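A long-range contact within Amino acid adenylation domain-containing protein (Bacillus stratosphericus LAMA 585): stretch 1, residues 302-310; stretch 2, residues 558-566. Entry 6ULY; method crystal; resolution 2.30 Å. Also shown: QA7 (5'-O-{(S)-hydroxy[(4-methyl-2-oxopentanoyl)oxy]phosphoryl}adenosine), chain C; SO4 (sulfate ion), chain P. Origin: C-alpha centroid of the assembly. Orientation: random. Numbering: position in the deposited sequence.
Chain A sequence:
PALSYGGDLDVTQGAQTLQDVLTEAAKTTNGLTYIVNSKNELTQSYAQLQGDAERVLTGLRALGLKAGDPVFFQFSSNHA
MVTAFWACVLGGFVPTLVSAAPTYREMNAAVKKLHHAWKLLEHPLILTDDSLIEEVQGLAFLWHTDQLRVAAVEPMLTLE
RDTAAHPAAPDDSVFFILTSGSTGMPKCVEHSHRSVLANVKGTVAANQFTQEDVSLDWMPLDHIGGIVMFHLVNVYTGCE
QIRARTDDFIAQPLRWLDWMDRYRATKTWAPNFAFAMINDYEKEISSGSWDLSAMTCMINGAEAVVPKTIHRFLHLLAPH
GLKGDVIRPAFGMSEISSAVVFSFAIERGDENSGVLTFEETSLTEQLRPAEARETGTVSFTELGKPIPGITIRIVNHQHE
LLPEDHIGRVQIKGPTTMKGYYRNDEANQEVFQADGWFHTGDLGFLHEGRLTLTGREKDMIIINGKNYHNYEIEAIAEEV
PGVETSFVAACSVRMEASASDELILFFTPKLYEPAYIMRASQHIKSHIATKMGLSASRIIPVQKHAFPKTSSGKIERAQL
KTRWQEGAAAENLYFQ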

# COMPACT_ATOMS: atom_id res chain seq x y z
N ALA A 302 -15.82 12.13 -8.85
CA ALA A 302 -14.42 11.87 -8.51
C ALA A 302 -14.25 11.75 -6.99
O ALA A 302 -13.25 11.20 -6.51
CB ALA A 302 -13.46 12.94 -9.04
N GLU A 303 -15.22 12.26 -6.23
CA GLU A 303 -15.19 12.14 -4.78
C GLU A 303 -16.62 12.26 -4.27
O GLU A 303 -17.58 12.39 -5.04
CB GLU A 303 -14.28 13.19 -4.15
CG GLU A 303 -14.64 14.64 -4.50
CD GLU A 303 -13.65 15.64 -3.91
OE1 GLU A 303 -14.00 16.83 -3.79
OE2 GLU A 303 -12.52 15.23 -3.57
N ALA A 304 -16.76 12.21 -2.95
CA ALA A 304 -18.08 12.22 -2.34
C ALA A 304 -18.87 13.45 -2.77
O ALA A 304 -18.39 14.59 -2.64
CB ALA A 304 -17.96 12.18 -0.82
N VAL A 305 -20.07 13.22 -3.29
CA VAL A 305 -20.98 14.30 -3.68
C VAL A 305 -21.83 14.64 -2.46
O VAL A 305 -22.62 13.82 -2.00
CB VAL A 305 -21.85 13.89 -4.87
CG1 VAL A 305 -22.77 15.04 -5.29
CG2 VAL A 305 -20.98 13.45 -6.04
N VAL A 306 -21.65 15.85 -1.94
CA VAL A 306 -22.32 16.27 -0.71
C VAL A 306 -23.64 16.92 -1.08
O VAL A 306 -23.66 17.88 -1.87
CB VAL A 306 -21.44 17.25 0.09
CG1 VAL A 306 -22.12 17.62 1.39
CG2 VAL A 306 -20.07 16.63 0.35
N PRO A 307 -24.78 16.44 -0.55
CA PRO A 307 -26.06 17.07 -0.90
C PRO A 307 -26.11 18.57 -0.66
O PRO A 307 -26.55 19.32 -1.53
CB PRO A 307 -27.06 16.31 -0.01
CG PRO A 307 -26.43 14.98 0.23
CD PRO A 307 -24.95 15.23 0.28
N LYS A 308 -25.67 19.02 0.52
CA LYS A 308 -25.78 20.44 0.82
C LYS A 308 -24.84 21.29 -0.01
O LYS A 308 -25.07 22.49 -0.16
CB LYS A 308 -25.54 20.67 2.32
CG LYS A 308 -26.74 20.29 3.17
CD LYS A 308 -26.48 20.52 4.66
CE LYS A 308 -27.77 20.43 5.46
NZ LYS A 308 -27.55 20.57 6.92
N THR A 309 -23.78 20.70 -0.57
CA THR A 309 -22.89 21.46 -1.45
C THR A 309 -23.57 21.74 -2.79
O THR A 309 -23.54 22.88 -3.27
CB THR A 309 -21.59 20.69 -1.67
OG1 THR A 309 -20.87 20.59 -0.43
CG2 THR A 309 -20.71 21.38 -2.70
N ILE A 310 -24.18 20.73 -3.39
CA ILE A 310 -24.79 20.91 -4.70
C ILE A 310 -26.04 21.77 -4.59
O ILE A 310 -26.32 22.60 -5.47
CB ILE A 310 -25.09 19.55 -5.36
CG1 ILE A 310 -26.02 18.72 -4.48
CG2 ILE A 310 -23.80 18.80 -5.64
CD1 ILE A 310 -26.26 17.31 -5.01
N ALA A 558 -18.99 26.43 5.72
CA ALA A 558 -18.70 25.25 4.92
C ALA A 558 -18.55 24.03 5.82
O ALA A 558 -17.88 24.09 6.86
CB ALA A 558 -17.44 25.46 4.09
N GLN A 559 -19.16 22.92 5.41
CA GLN A 559 -19.09 21.69 6.18
C GLN A 559 -17.65 21.23 6.31
O GLN A 559 -16.77 21.61 5.54
CB GLN A 559 -19.95 20.61 5.53
CG GLN A 559 -20.10 19.33 6.35
CD GLN A 559 -21.08 18.35 5.75
OE1 GLN A 559 -21.94 18.73 4.95
NE2 GLN A 559 -20.96 17.08 6.12
N LEU A 560 -17.40 20.39 7.32
CA LEU A 560 -16.04 19.93 7.59
C LEU A 560 -15.55 18.97 6.51
O LEU A 560 -14.43 19.11 6.01
CB LEU A 560 -15.97 19.28 8.98
CG LEU A 560 -14.60 19.01 9.60
CD1 LEU A 560 -13.96 17.76 9.01
CD2 LEU A 560 -13.67 20.21 9.43
N LYS A 561 -16.38 17.99 6.15
CA LYS A 561 -16.02 17.10 5.05
C LYS A 561 -15.77 17.87 3.76
O LYS A 561 -14.93 17.46 2.94
CB LYS A 561 -17.12 16.06 4.83
CG LYS A 561 -16.83 15.04 3.74
CD LYS A 561 -15.66 14.13 4.11
CE LYS A 561 -15.43 13.05 3.06
NZ LYS A 561 -14.44 12.03 3.51
N THR A 562 -16.47 18.99 3.57
CA THR A 562 -16.30 19.79 2.36
C THR A 562 -15.03 20.63 2.39
O THR A 562 -14.41 20.85 1.34
CB THR A 562 -17.54 20.68 2.17
OG1 THR A 562 -18.42 20.07 1.22
CG2 THR A 562 -17.16 22.08 1.69
N ARG A 563 -14.62 21.11 3.57
CA ARG A 563 -13.41 21.91 3.65
C ARG A 563 -12.17 21.06 3.40
O ARG A 563 -11.21 21.53 2.77
CB ARG A 563 -13.32 22.60 5.02
CG ARG A 563 -12.01 23.33 5.26
CD ARG A 563 -12.03 24.09 6.58
NE ARG A 563 -10.71 24.61 6.93
CZ ARG A 563 -10.15 25.69 6.37
NH1 ARG A 563 -10.79 26.36 5.42
NH2 ARG A 563 -8.95 26.09 6.76
N TRP A 564 -12.17 19.81 3.88
CA TRP A 564 -11.02 18.94 3.64
C TRP A 564 -10.92 18.53 2.18
O TRP A 564 -9.81 18.34 1.67
CB TRP A 564 -11.11 17.71 4.55
CG TRP A 564 -10.85 18.02 6.00
CD1 TRP A 564 -10.63 19.25 6.55
CD2 TRP A 564 -10.79 17.08 7.08
NE1 TRP A 564 -10.43 19.13 7.90
CE2 TRP A 564 -10.53 17.81 8.25
CE3 TRP A 564 -10.94 15.69 7.16
CZ2 TRP A 564 -10.41 17.20 9.50
CZ3 TRP A 564 -10.82 15.09 8.40
CH2 TRP A 564 -10.56 15.85 9.55
N GLN A 565 -12.05 18.38 1.49
CA GLN A 565 -12.01 18.18 0.05
C GLN A 565 -11.29 19.33 -0.65
O GLN A 565 -10.54 19.12 -1.61
CB GLN A 565 -13.42 18.03 -0.51
CG GLN A 565 -14.07 16.69 -0.26
CD GLN A 565 -15.46 16.61 -0.89
OE1 GLN A 565 -16.04 17.62 -1.26
NE2 GLN A 565 -15.98 15.39 -1.00
N GLU A 566 -11.51 20.56 -0.17
CA GLU A 566 -10.87 21.72 -0.79
C GLU A 566 -9.38 21.76 -0.49
O GLU A 566 -8.58 22.18 -1.33
CB GLU A 566 -11.54 23.01 -0.31
CG GLU A 566 -13.02 23.11 -0.63
CD GLU A 566 -13.66 24.37 -0.08
OE1 GLU A 566 -12.92 25.33 0.23
OE2 GLU A 566 -14.90 24.41 0.05
C01 QA7 C . -16.77 10.53 -12.61
C02 QA7 C . -15.30 10.66 -12.73
C03 QA7 C . -14.88 10.46 -14.16
C04 QA7 C . -14.73 9.75 -11.70
C05 QA7 C . -13.52 8.95 -12.05
C06 QA7 C . -12.33 8.99 -11.14
C10 QA7 C . -11.59 6.71 -8.62
C11 QA7 C . -12.00 6.70 -7.31
C12 QA7 C . -13.19 5.66 -7.15
C13 QA7 C . -13.84 6.09 -6.21
C14 QA7 C . -13.63 7.73 -6.18
C16 QA7 C . -15.04 8.65 -7.86
C18 QA7 C . -16.77 9.18 -6.75
C19 QA7 C . -17.99 9.61 -6.24
C21 QA7 C . -17.39 8.95 -4.19
C23 QA7 C . -15.90 8.64 -5.90
N15 QA7 C . -14.82 8.33 -6.63
N17 QA7 C . -16.23 9.17 -7.96
N20 QA7 C . -18.25 9.48 -4.98
N22 QA7 C . -16.24 8.54 -4.61
N24 QA7 C . -18.93 10.18 -7.11
O07 QA7 C . -11.26 8.20 -11.33
O09 QA7 C . -10.53 7.57 -8.83
O25 QA7 C . -12.66 7.99 -6.94
O26 QA7 C . -13.39 5.70 -4.89
O27 QA7 C . -12.80 4.21 -6.97
O28 QA7 C . -9.15 8.92 -10.45
O29 QA7 C . -9.43 6.73 -10.76
O30 QA7 C . -12.36 9.70 -10.27
O31 QA7 C . -13.53 8.30 -12.98
P08 QA7 C . -10.09 7.87 -10.31
S SO4 P . -13.81 11.93 -0.57
O1 SO4 P . -14.17 11.09 -1.66
O2 SO4 P . -13.25 11.12 0.44
O3 SO4 P . -12.85 12.89 -0.96
O4 SO4 P . -14.94 12.59 -0.04

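A single side-chain amide, that of Q565, ties together the backbone of the other stretch and a bound sulfate ion. Its NE2 donates to the carbonyl oxygen O of A304 at 3.0 Å, with an N-H...acceptor angle of 160°, and also to O4 of the sulfate at 3.1 Å and 163°. The two near-linear bonds use the two hydrogens of the amide. The sulfate, probably acquired from the crystallisation liquor, is held from the first stretch as well, where the backbone N of A304 donates to its O1 at 3.1 Å; from the second stretch, NZ of K561 adds a weak bond of 3.4 Å to its O2. An anion thus sits among N-H donors from both stretches.

The framework is a loop, residues 302-306, leading into a helix at P307, set against a helix that begins at L560. V306 and Q559 occupy the N-cap positions. The backbones stay well apart, with CA of V306 7.6 Å from CA of T562 and CA of E303 8.4 Å from CA of Q565, so side chains must bridge the gap; Q565, with chi1 m and chi2 t, is the most heavily covered of them.

The other hydrogen bond across the stretches joins two threonines: OG1 of T562 donates to OG1 of T309 at 3.0 Å, a polar link between two buried side chains. V306 fills the space nearby, its CG2 lying 3.9 Å from OG1 of T562 and its CG1 3.7 Å from OE1 of Q559, which are van der Waals contacts since a methyl group offers no hydrogen-bonding partner.

E303 also packs against Q565, but OE1 of E303 and OE1 of Q565, 3.3 Å apart, are both acceptors and do not bond. Each is instead satisfied by hydrogen bonds elsewhere in the structure.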